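Local coordinates for DUF574 domain-containing protein (Thermobifida fusca, PDB 2QE6), which probably transfers a methyl group from S-adenosylmethionine, which it binds in a Rossmann-like methyltransferase fold, to a substrate not yet identified, at residues D28-G33 / P52-S57; V64-V69 / T90-H95; F71-G74 / Q80-D83; S196-D199 / A204-K207; T244-P249 / V253-L258. The protein carries 1 engineered substitution. All coordinates share one frame; numbering follows the deposited sequence.

How the interactions relate
Interactions 1, 2 and 3 follow one another along helix 54-75, whose first turn, middle and last turns they use. Interaction 2 lies nearest the cofactor: the Leu65 side chain is about 4 Å from the bound S-adenosylmethionine, against about 8 Å for Leu30 of interaction 1 and about 12 Å for Phe81 of interaction 3. Leu31 CD1 of interaction 1 packs on Thr90 CG2 of interaction 2 at 4.0 Å, and Thr94 OG1 probably hydrogen-bonds to Asp83 OD2 of interaction 3 (2.9 Å). Interaction 5 is tied to the same helix by Arg67 NH2, 2.8 Å from Trp247 O, and by a cation-pi contact of Arg248 with Phe71. Interaction 4 reaches the sheet through strand 191-197.

Interaction 1: residues D28-G33 / P52-S57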
# COMPACT_ATOMS: atom_id res chain seq x y z
N ASP A 28 4.13 9.89 -4.97
CA ASP A 28 4.37 9.93 -6.41
C ASP A 28 5.65 10.75 -6.75
O ASP A 28 6.49 10.36 -7.54
CB ASP A 28 3.19 10.59 -7.08
CG ASP A 28 3.28 10.49 -8.57
OD1 ASP A 28 3.23 9.33 -9.02
OD2 ASP A 28 3.46 11.54 -9.24
N ALA A 29 5.77 11.92 -6.14
CA ALA A 29 6.95 12.77 -6.26
C ALA A 29 8.21 11.99 -5.82
O ALA A 29 9.22 12.01 -6.51
CB ALA A 29 6.75 14.06 -5.43
N LEU A 30 8.16 11.30 -4.68
CA LEU A 30 9.29 10.47 -4.24
C LEU A 30 9.74 9.44 -5.27
O LEU A 30 10.93 9.21 -5.40
CB LEU A 30 9.00 9.76 -2.94
CG LEU A 30 8.99 10.65 -1.71
CD1 LEU A 30 8.56 9.84 -0.48
CD2 LEU A 30 10.37 11.33 -1.49
N LEU A 31 8.77 8.84 -5.96
CA LEU A 31 9.04 7.87 -7.04
C LEU A 31 9.40 8.48 -8.39
O LEU A 31 9.67 7.74 -9.33
CB LEU A 31 7.83 6.92 -7.21
CG LEU A 31 7.54 6.09 -5.96
CD1 LEU A 31 6.21 5.31 -6.09
CD2 LEU A 31 8.72 5.14 -5.69
N GLY A 32 9.39 9.80 -8.51
CA GLY A 32 9.67 10.46 -9.77
C GLY A 32 8.50 10.52 -10.74
O GLY A 32 8.70 10.65 -11.96
N GLY A 33 7.28 10.43 -10.22
CA GLY A 33 6.08 10.63 -11.06
C GLY A 33 5.74 12.09 -11.30
O GLY A 33 6.32 12.99 -10.69
N PRO A 52 17.31 10.36 5.66
CA PRO A 52 18.14 9.66 4.70
C PRO A 52 17.50 8.40 4.13
O PRO A 52 16.82 7.62 4.79
CB PRO A 52 19.40 9.34 5.50
CG PRO A 52 19.45 10.44 6.57
CD PRO A 52 18.00 10.49 6.96
N GLY A 53 17.65 8.25 2.83
CA GLY A 53 17.09 7.07 2.21
C GLY A 53 15.61 7.08 1.94
O GLY A 53 15.06 6.06 1.52
N LEU A 54 14.94 8.22 2.13
CA LEU A 54 13.49 8.26 1.94
C LEU A 54 13.04 7.77 0.55
O LEU A 54 12.21 6.88 0.44
CB LEU A 54 12.93 9.65 2.26
CG LEU A 54 11.39 9.85 2.18
CD1 LEU A 54 10.64 8.78 3.01
CD2 LEU A 54 11.03 11.35 2.64
N LYS A 55 13.59 8.33 -0.50
CA LYS A 55 13.21 7.91 -1.84
C LYS A 55 13.51 6.42 -2.05
O LYS A 55 12.71 5.70 -2.64
CB LYS A 55 13.92 8.69 -2.94
CG LYS A 55 13.49 10.13 -3.16
CD LYS A 55 14.07 10.65 -4.55
CE LYS A 55 13.88 12.18 -4.79
NZ LYS A 55 12.44 12.66 -4.85
N GLU A 56 14.66 5.95 -1.57
CA GLU A 56 14.99 4.52 -1.72
C GLU A 56 13.99 3.62 -0.98
O GLU A 56 13.63 2.57 -1.49
CB GLU A 56 16.45 4.23 -1.34
CG GLU A 56 17.45 4.74 -2.41
N SER A 57 13.52 4.06 0.18
CA SER A 57 12.49 3.37 0.92
C SER A 57 11.19 3.20 0.11
O SER A 57 10.55 2.16 0.18
CB SER A 57 12.22 4.05 2.29
OG SER A 57 11.32 5.16 2.22
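Leu30 lays its two methyl groups against the side chain of Leu54 and CG of Lys55. CD1 of Leu30 is 3.9 Å from Leu54 CG, and the two leucines cross at about a right angle. The other branch, Leu30 CD2, meets Lys55 CG at 3.7 Å. With CG anti to its own carbonyl carbon (chi1 -72°), Lys55 runs back over the end of helix 23-30, its CG 3.5 Å from Leu30 O. A bend at the last torsion (chi4 -63°) then brings Lys55 NZ to 3.7 Å from Ala29 O, too long for a hydrogen bond, although a positive charge beside the carbonyl end of a helix is probably favourable. That helix finishes in a Schellman motif: Gly33 N bonds to Asp28 O and Gly32 N to Ala29 O, with Gly32 at positive phi. On the other segment Gly53 is the N-cap residue of helix 54-75, so the contact joins the finish of one helix to the start of the next but one, beside the cofactor-binding residue Tyr27. Replacing Leu30 by an alanine would probably open a gap between the two helices and take from Leu54 and the lysine stem the methyls that pack on them. Ala44 and Cys48 of helix 38-48 also pack on Leu30. Within the second segment, Ser57 OG bonds to Leu54 O at 2.6 Å, on a lone pair in the carbonyl plane.

Interaction 2: residues V64-V69 / T90-H95; sequences VLVRGV and TVQNTH
The amide of Gln92 rests on the methyl groups of Val66, and no hydrogen bond passes between the two segments even though Gln92 and Thr94 carry half of the contact. Gln92 OE1 is 3.6 Å from Val66 CG2, and Gln92 NE2 stands 4.0 Å from Val66 CG1, so the amide group spans both branches while the two side chains cross nearly perpendicularly. Farther in, Val69 and Thr94 meet by their methyls, CG2 to CG2, at 4.0 Å. Thr94 has CG2 anti to its backbone N, and its OG1 (chi1 -57°) lies 3.8 Å from Leu65 CD2. That hydroxyl is satisfied by Asp83 OD2 of the adjoining strand and offers Leu65 only van der Waals contact. This is the layout of a class I methyltransferase: segment 90-95 carries the chain from the loop after the first strand, where such enzymes bear a glycine-rich motif, into helix 94-101, and helix 54-75 packs alongside. The loop is braced from within. Thr90 N donates to Asn93 OD1 at 2.9 Å in an almost straight bond (175°), the donor somewhat tilted from the carbonyl plane, while Thr90 OG1 accepts from Gln92 N at 3.1 Å, forming an ST turn. The carbonyl of Gln92 in turn accepts from NH2 of Arg62, a residue that binds S-adenosylmethionine, so the turn probably helps to position Arg62 as a second-shell element. On the helix side Leu65 itself touches the cofactor, and Met162 of strand 160-163 lies against Leu65, Val69 and Thr94.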
# COMPACT_ATOMS: atom_id res chain seq x y z
N VAL A 64 8.70 -4.50 -3.22
CA VAL A 64 8.06 -5.58 -2.45
C VAL A 64 6.60 -5.75 -2.83
O VAL A 64 6.07 -6.85 -2.73
CB VAL A 64 8.20 -5.39 -0.89
CG1 VAL A 64 7.27 -4.35 -0.38
CG2 VAL A 64 7.97 -6.71 -0.19
N LEU A 65 5.95 -4.67 -3.24
CA LEU A 65 4.58 -4.75 -3.74
C LEU A 65 4.55 -5.72 -4.91
O LEU A 65 3.72 -6.62 -4.97
CB LEU A 65 4.05 -3.38 -4.18
CG LEU A 65 2.63 -3.27 -4.79
CD1 LEU A 65 2.19 -1.83 -4.57
CD2 LEU A 65 2.57 -3.67 -6.28
N VAL A 66 5.48 -5.54 -5.84
CA VAL A 66 5.54 -6.40 -7.03
C VAL A 66 5.82 -7.87 -6.66
O VAL A 66 5.13 -8.80 -7.13
CB VAL A 66 6.60 -5.88 -8.04
CG1 VAL A 66 6.86 -6.92 -9.13
CG2 VAL A 66 6.17 -4.53 -8.68
N ARG A 67 6.85 -8.10 -5.85
CA ARG A 67 7.18 -9.44 -5.39
C ARG A 67 6.02 -10.10 -4.63
O ARG A 67 5.78 -11.30 -4.79
CB ARG A 67 8.46 -9.46 -4.52
CG ARG A 67 9.71 -8.97 -5.23
CD ARG A 67 11.01 -9.40 -4.55
NE ARG A 67 11.04 -9.01 -3.14
CZ ARG A 67 11.30 -7.78 -2.71
NH1 ARG A 67 11.55 -6.79 -3.56
NH2 ARG A 67 11.29 -7.52 -1.40
N GLY A 68 5.32 -9.34 -3.80
CA GLY A 68 4.21 -9.88 -3.03
C GLY A 68 2.99 -10.18 -3.88
O GLY A 68 2.37 -11.21 -3.75
N VAL A 69 2.66 -9.29 -4.80
CA VAL A 69 1.53 -9.54 -5.68
C VAL A 69 1.83 -10.73 -6.58
O VAL A 69 0.96 -11.53 -6.83
CB VAL A 69 1.13 -8.28 -6.45
CG1 VAL A 69 0.11 -8.60 -7.48
CG2 VAL A 69 0.64 -7.21 -5.49
N THR A 90 2.23 3.79 -11.20
CA THR A 90 3.67 3.67 -11.40
C THR A 90 3.85 2.89 -12.67
O THR A 90 2.88 2.54 -13.33
CB THR A 90 4.37 2.92 -10.27
OG1 THR A 90 3.97 1.54 -10.33
CG2 THR A 90 4.04 3.53 -8.91
N VAL A 91 5.10 2.57 -13.01
CA VAL A 91 5.36 1.77 -14.20
C VAL A 91 5.04 0.26 -14.00
O VAL A 91 5.02 -0.48 -14.98
CB VAL A 91 6.82 2.01 -14.72
CG1 VAL A 91 7.03 3.51 -15.08
CG2 VAL A 91 7.85 1.55 -13.69
N GLN A 92 4.80 -0.19 -12.76
CA GLN A 92 4.33 -1.57 -12.46
C GLN A 92 3.27 -1.58 -11.38
O GLN A 92 3.58 -1.58 -10.19
CB GLN A 92 5.46 -2.47 -11.94
CG GLN A 92 6.36 -3.07 -12.99
CD GLN A 92 7.41 -3.99 -12.37
OE1 GLN A 92 8.21 -3.56 -11.54
NE2 GLN A 92 7.39 -5.26 -12.75
N ASN A 93 2.00 -1.59 -11.78
CA ASN A 93 0.91 -1.53 -10.82
C ASN A 93 0.42 -2.93 -10.50
O ASN A 93 0.67 -3.89 -11.26
CB ASN A 93 -0.25 -0.70 -11.38
CG ASN A 93 0.13 0.73 -11.68
OD1 ASN A 93 0.55 1.45 -10.78
ND2 ASN A 93 -0.01 1.13 -12.93
N THR A 94 -0.34 -3.03 -9.41
CA THR A 94 -0.89 -4.30 -8.92
C THR A 94 -1.54 -5.17 -9.97
O THR A 94 -1.16 -6.34 -10.09
CB THR A 94 -1.88 -4.04 -7.80
OG1 THR A 94 -1.19 -3.31 -6.79
CG2 THR A 94 -2.46 -5.35 -7.22
N HIS A 95 -2.48 -4.62 -10.73
CA HIS A 95 -3.21 -5.42 -11.72
C HIS A 95 -2.31 -5.92 -12.86
O HIS A 95 -2.56 -6.99 -13.46
CB HIS A 95 -4.42 -4.63 -12.22
CG HIS A 95 -4.11 -3.62 -13.29
ND1 HIS A 95 -3.68 -2.35 -13.01
CD2 HIS A 95 -4.25 -3.68 -14.64
CE1 HIS A 95 -3.54 -1.66 -14.12
NE2 HIS A 95 -3.88 -2.45 -15.14

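Interaction 3: residues F71-G74 / Q80-D83; sequences FLAG and QFLD
Phe81 carries the whole of strand 80-83's contact with helix segment 71-74, pressing its ring against Leu72 and Ala73. Gln80, just before it, comes closest to the helix by backbone, with its CA 8.4 Å from that of Ala73, yet its side chain is turned to the other side of the sheet, where OE1 accepts from Asp154 N and NE2 donates to Pro158 O. Next comes Phe81 itself. Its CG is anti to the carbonyl carbon (chi1 -59°), which extends the ring from the strand toward the helix, so that the outer ring atoms do the touching. Phe81 CE2 lies 3.7 Å from Leu72 CB, which approaches at the ring edge near its plane, and the same CE2 is 4.0 Å from Leu72 CD1. Phe81 CZ meets Ala73 CB at 3.6 Å, obliquely, and the backbone N of Ala73 also lies in the ring plane at the edge. The ring thus points into the last turns of the helix, where the backbone widens to a pi-type turn. Leu82 then turns to the same side as Gln80 and packs on Val108 and Val110, whereas Asp83 returns to the Phe81 side and touches Tyr109 and Met162. All three touching residues are buried. In the fold, strand 80-84 is the first strand in the chain of the class I methyltransferase sheet, lying inside it between strands 106-111 and 160-163; Phe81 lies between helix 54-75 and helix 94-101, touching Ala98 of the latter, with Val107 and Ala160 of the neighbouring strands beside it.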
# COMPACT_ATOMS: atom_id res chain seq x y z
N PHE A 71 3.73 -13.28 -5.79
CA PHE A 71 3.56 -14.45 -4.93
C PHE A 71 2.07 -14.81 -4.81
O PHE A 71 1.66 -15.97 -5.00
CB PHE A 71 4.16 -14.21 -3.53
CG PHE A 71 3.63 -15.13 -2.47
CD1 PHE A 71 4.10 -16.42 -2.36
CD2 PHE A 71 2.70 -14.68 -1.54
CE1 PHE A 71 3.61 -17.29 -1.36
CE2 PHE A 71 2.19 -15.55 -0.57
CZ PHE A 71 2.65 -16.84 -0.48
N LEU A 72 1.25 -13.81 -4.55
CA LEU A 72 -0.18 -14.02 -4.31
C LEU A 72 -0.91 -14.52 -5.52
O LEU A 72 -1.71 -15.46 -5.43
CB LEU A 72 -0.81 -12.72 -3.83
CG LEU A 72 -0.48 -12.29 -2.41
CD1 LEU A 72 -0.90 -10.85 -2.18
CD2 LEU A 72 -1.06 -13.26 -1.35
N ALA A 73 -0.65 -13.90 -6.68
CA ALA A 73 -1.43 -14.18 -7.91
C ALA A 73 -0.96 -15.45 -8.62
O ALA A 73 -1.72 -16.08 -9.38
CB ALA A 73 -1.38 -12.96 -8.85
N GLY A 74 0.30 -15.81 -8.40
CA GLY A 74 0.89 -16.99 -9.00
C GLY A 74 0.84 -18.17 -8.06
O GLY A 74 -0.09 -18.97 -8.11
N GLN A 80 -8.36 -12.41 -6.80
CA GLN A 80 -9.20 -11.30 -6.36
C GLN A 80 -8.39 -10.47 -5.41
O GLN A 80 -7.94 -11.00 -4.41
CB GLN A 80 -10.42 -11.79 -5.54
CG GLN A 80 -11.20 -12.94 -6.14
CD GLN A 80 -12.54 -13.19 -5.47
OE1 GLN A 80 -13.59 -12.88 -6.04
NE2 GLN A 80 -12.52 -13.79 -4.30
N PHE A 81 -8.16 -9.19 -5.73
CA PHE A 81 -7.37 -8.29 -4.88
C PHE A 81 -8.16 -7.02 -4.59
O PHE A 81 -8.83 -6.47 -5.49
CB PHE A 81 -6.03 -7.89 -5.54
CG PHE A 81 -5.14 -9.05 -5.88
CD1 PHE A 81 -5.44 -9.89 -6.93
CD2 PHE A 81 -4.06 -9.35 -5.10
CE1 PHE A 81 -4.63 -10.98 -7.22
CE2 PHE A 81 -3.25 -10.46 -5.39
CZ PHE A 81 -3.53 -11.25 -6.45
N LEU A 82 -8.08 -6.57 -3.34
CA LEU A 82 -8.59 -5.28 -2.92
C LEU A 82 -7.40 -4.46 -2.42
O LEU A 82 -6.77 -4.78 -1.42
CB LEU A 82 -9.64 -5.44 -1.82
CG LEU A 82 -10.29 -4.17 -1.29
CD1 LEU A 82 -10.90 -3.33 -2.42
CD2 LEU A 82 -11.35 -4.53 -0.22
N ASP A 83 -7.06 -3.42 -3.17
CA ASP A 83 -5.83 -2.69 -2.96
C ASP A 83 -6.21 -1.35 -2.34
O ASP A 83 -6.62 -0.39 -3.03
CB ASP A 83 -5.10 -2.55 -4.28
CG ASP A 83 -3.69 -1.91 -4.17
OD1 ASP A 83 -3.25 -1.53 -3.05
OD2 ASP A 83 -3.04 -1.76 -5.25

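Interaction 4: residues S196-D199 / A204-K207. With SO4 (sulfate ion), chain C.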
# COMPACT_ATOMS: atom_id res chain seq x y z
N SER A 196 4.59 -1.06 6.19
CA SER A 196 4.44 -0.02 7.19
C SER A 196 5.79 0.58 7.50
O SER A 196 6.77 -0.14 7.59
CB SER A 196 3.89 -0.61 8.48
OG SER A 196 3.79 0.41 9.52
N LEU A 197 5.80 1.88 7.71
CA LEU A 197 6.85 2.53 8.44
C LEU A 197 7.06 1.83 9.78
O LEU A 197 6.10 1.57 10.53
CB LEU A 197 6.46 4.01 8.62
CG LEU A 197 7.39 5.01 9.30
CD1 LEU A 197 8.80 5.08 8.65
CD2 LEU A 197 6.68 6.34 9.26
N VAL A 198 8.33 1.55 10.12
CA VAL A 198 8.66 0.69 11.28
C VAL A 198 9.47 1.51 12.27
O VAL A 198 10.17 2.44 11.89
CB VAL A 198 9.41 -0.63 10.86
CG1 VAL A 198 10.84 -0.35 10.41
CG2 VAL A 198 9.37 -1.67 12.01
N ASP A 199 9.30 1.22 13.56
CA ASP A 199 10.16 1.76 14.62
C ASP A 199 10.98 0.56 15.11
O ASP A 199 10.46 -0.33 15.79
CB ASP A 199 9.34 2.33 15.78
CG ASP A 199 10.18 2.99 16.86
OD1 ASP A 199 11.40 2.81 16.88
OD2 ASP A 199 9.61 3.67 17.73
N ALA A 204 15.67 8.33 12.41
CA ALA A 204 14.93 8.81 11.25
C ALA A 204 13.52 8.29 11.21
O ALA A 204 12.69 8.86 10.52
CB ALA A 204 15.63 8.39 9.98
N GLN A 205 13.24 7.18 11.90
CA GLN A 205 11.92 6.53 11.75
C GLN A 205 10.83 7.40 12.38
O GLN A 205 9.84 7.68 11.75
CB GLN A 205 11.94 5.14 12.37
CG GLN A 205 12.80 4.12 11.57
CD GLN A 205 13.20 2.90 12.35
OE1 GLN A 205 13.33 2.93 13.59
NE2 GLN A 205 13.48 1.83 11.64
N GLN A 206 11.07 7.81 13.61
CA GLN A 206 10.13 8.64 14.37
C GLN A 206 10.13 10.11 13.86
O GLN A 206 9.11 10.76 13.91
CB GLN A 206 10.40 8.59 15.85
CG GLN A 206 9.91 7.27 16.58
CD GLN A 206 8.36 7.09 16.63
OE1 GLN A 206 7.59 8.00 16.33
NE2 GLN A 206 7.93 5.89 17.02
N LYS A 207 11.26 10.59 13.34
CA LYS A 207 11.33 11.89 12.67
C LYS A 207 10.51 11.88 11.39
O LYS A 207 9.78 12.80 11.12
CB LYS A 207 12.77 12.27 12.38
CG LYS A 207 12.97 13.72 12.05
CD LYS A 207 14.48 14.07 12.06
CE LYS A 207 14.71 15.55 12.02
NZ LYS A 207 16.16 15.83 12.15
S SO4 C . 4.44 6.22 19.17
O1 SO4 C . 4.32 7.69 19.19
O2 SO4 C . 3.07 5.67 19.23
O3 SO4 C . 5.06 5.72 17.91
O4 SO4 C . 5.23 5.83 20.37
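Gln206 bends at its second torsion (chi2 -66°), and Asp199 holds CG anti to its backbone N (chi1 -176°); together these turns bring the glutamine amide to the carboxylate. The site is a tight strand-to-helix connection of the Rossmann-like fold, where the chain leaves strand 191-197 of the methyltransferase sheet and enters helix 203-216. Gln206 NE2 donates to Asp199 OD2 at 2.9 Å along a nearly straight line (172°). The oxygen lies in the plane of the amide but is itself met from above the carboxylate plane, and the two flat groups stand steeply against each other. The other oxygen, Asp199 OD1, is held by Gly201 N within the turn. Gln205, extended beyond CG, lies deeper: its chain runs beside that of Val198 with the same heading, Val198 CG1 is 3.6 Å from Gln205 NE2, and Val198 O is only 3.1 Å from Gln205 CD, a packing contact. Both ends of its amide are used, OE1 accepting from Thr200 N and Leu202 N and NE2 donating to Gln263 O, so this buried glutamine binds the turn to the chain just before strand 265-271. Leu197 CD1 adds a looser touch on Gln205 O at 4.2 Å, and the Leu197 side chain also packs on Leu208 and Ala209 of the same helix. On the exposed side Gln206 NE2 makes a second bond, of 3.0 Å, to O3 of a sulfate ion that probably came from the crystallisation liquor.

Interaction 5: residues T244-P249 / V253-L258; sequences TALWRP and VDPDNL
Asn257 N bonds to Asp254 O at 3.0 Å, closing the type I beta turn that sets Pro255 against Leu246. The same turn is pinned by its first side chain: Asp254 OD1 accepts from Asp256 N at 3.2 Å, an Asx turn in which the donor sits above the carboxylate plane. No hydrogen bond crosses the contact, which is mainly apolar. Leu246, its CG anti to the carbonyl carbon (chi1 -62°), sends CD1 to Pro255 CB at 3.8 Å and CD2 to Val253 CG2 at 3.7 Å, crossing both side chains at about a right angle. Its CD1 also reaches Leu258 CD1 at 4.2 Å, so three residues of the second segment gather round one leucine. Val253 holds CG1 in the crowded position between its N and carbonyl carbon (chi1 62°), where that methyl meets Pro249 CG at 3.3 Å, tighter than usual for two carbons. Ala245 lends a more distant touch from its CB to CG2 of the valine. An alanine in place of Leu246 would probably leave Val253, Pro255 and Leu258 without a common partner and let the 253-258 loop shift against the 3-10 turn. Ala245 also touches Glu60 of helix 54-75. The arrangement belongs to the long connection of the hairpin in which 265-271 lies antiparallel between 191-197 and the outermost strand 235-243, as in class I methyltransferases.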
# COMPACT_ATOMS: atom_id res chain seq x y z
N THR A 244 11.46 -4.32 4.23
CA THR A 244 10.88 -4.55 2.92
C THR A 244 11.83 -5.24 1.91
O THR A 244 11.39 -6.13 1.18
CB THR A 244 10.24 -3.22 2.32
OG1 THR A 244 11.21 -2.16 2.33
CG2 THR A 244 9.02 -2.78 3.11
N ALA A 245 13.12 -4.88 1.87
CA ALA A 245 14.06 -5.46 0.90
C ALA A 245 14.39 -6.96 1.19
O ALA A 245 14.91 -7.66 0.32
CB ALA A 245 15.33 -4.65 0.87
N LEU A 246 14.10 -7.39 2.43
CA LEU A 246 14.36 -8.74 2.89
C LEU A 246 13.17 -9.69 2.64
O LEU A 246 13.27 -10.89 2.89
CB LEU A 246 14.69 -8.71 4.41
CG LEU A 246 15.93 -7.93 4.86
CD1 LEU A 246 16.17 -8.06 6.39
CD2 LEU A 246 17.18 -8.37 4.11
N TRP A 247 12.05 -9.17 2.14
CA TRP A 247 10.88 -10.02 1.94
C TRP A 247 10.98 -10.74 0.60
O TRP A 247 10.79 -10.12 -0.43
CB TRP A 247 9.55 -9.24 2.05
CG TRP A 247 8.36 -10.18 2.19
CD1 TRP A 247 7.80 -10.60 3.34
CD2 TRP A 247 7.62 -10.82 1.13
NE1 TRP A 247 6.76 -11.46 3.08
CE2 TRP A 247 6.64 -11.63 1.73
CE3 TRP A 247 7.72 -10.82 -0.25
CZ2 TRP A 247 5.76 -12.41 1.00
CZ3 TRP A 247 6.84 -11.61 -0.99
CH2 TRP A 247 5.87 -12.38 -0.36
N ARG A 248 11.27 -12.04 0.66
CA ARG A 248 11.46 -12.86 -0.54
C ARG A 248 12.13 -12.12 -1.66
O ARG A 248 11.54 -11.92 -2.72
CB ARG A 248 10.11 -13.42 -1.02
CG ARG A 248 9.39 -14.22 0.06
CD ARG A 248 8.35 -15.16 -0.52
NE ARG A 248 7.68 -15.88 0.56
CZ ARG A 248 7.06 -17.04 0.41
NH1 ARG A 248 6.98 -17.60 -0.79
NH2 ARG A 248 6.49 -17.62 1.46
N PRO A 249 13.40 -11.76 -1.47
CA PRO A 249 14.12 -10.99 -2.48
C PRO A 249 14.37 -11.80 -3.74
O PRO A 249 14.50 -13.02 -3.66
CB PRO A 249 15.45 -10.64 -1.79
CG PRO A 249 15.56 -11.47 -0.64
CD PRO A 249 14.24 -12.09 -0.32
N VAL A 253 20.69 -9.85 -1.33
CA VAL A 253 20.50 -8.89 -0.23
C VAL A 253 20.95 -9.49 1.10
O VAL A 253 20.64 -10.63 1.43
CB VAL A 253 19.02 -8.42 -0.11
CG1 VAL A 253 18.18 -9.57 0.21
CG2 VAL A 253 18.88 -7.32 0.97
N ASP A 254 21.68 -8.67 1.84
CA ASP A 254 22.38 -9.05 3.04
C ASP A 254 21.74 -8.32 4.23
O ASP A 254 21.80 -7.08 4.32
CB ASP A 254 23.82 -8.62 2.83
CG ASP A 254 24.72 -9.01 3.95
OD1 ASP A 254 24.16 -9.40 5.01
OD2 ASP A 254 25.98 -8.91 3.74
N PRO A 255 21.10 -9.05 5.14
CA PRO A 255 20.35 -8.38 6.20
C PRO A 255 21.20 -7.54 7.16
O PRO A 255 20.67 -6.70 7.85
CB PRO A 255 19.66 -9.56 6.93
CG PRO A 255 20.49 -10.69 6.65
CD PRO A 255 20.95 -10.51 5.23
N ASP A 256 22.49 -7.77 7.18
CA ASP A 256 23.43 -7.03 8.06
C ASP A 256 24.12 -5.85 7.36
O ASP A 256 24.89 -5.11 7.99
CB ASP A 256 24.52 -8.00 8.53
CG ASP A 256 23.96 -9.10 9.38
OD1 ASP A 256 23.28 -8.76 10.39
OD2 ASP A 256 24.16 -10.29 9.01
N ASN A 257 23.83 -5.67 6.08
CA ASN A 257 24.41 -4.62 5.27
C ASN A 257 23.33 -3.76 4.60
O ASN A 257 23.41 -3.46 3.43
CB ASN A 257 25.34 -5.23 4.21
CG ASN A 257 26.27 -4.22 3.58
OD1 ASN A 257 26.68 -3.27 4.25
ND2 ASN A 257 26.63 -4.41 2.30
N LEU A 258 22.33 -3.36 5.34
CA LEU A 258 21.25 -2.56 4.80
C LEU A 258 21.58 -1.09 5.00
O LEU A 258 22.19 -0.71 6.00
CB LEU A 258 19.93 -2.89 5.50
CG LEU A 258 19.33 -4.28 5.27
CD1 LEU A 258 18.02 -4.34 6.03
CD2 LEU A 258 19.09 -4.58 3.78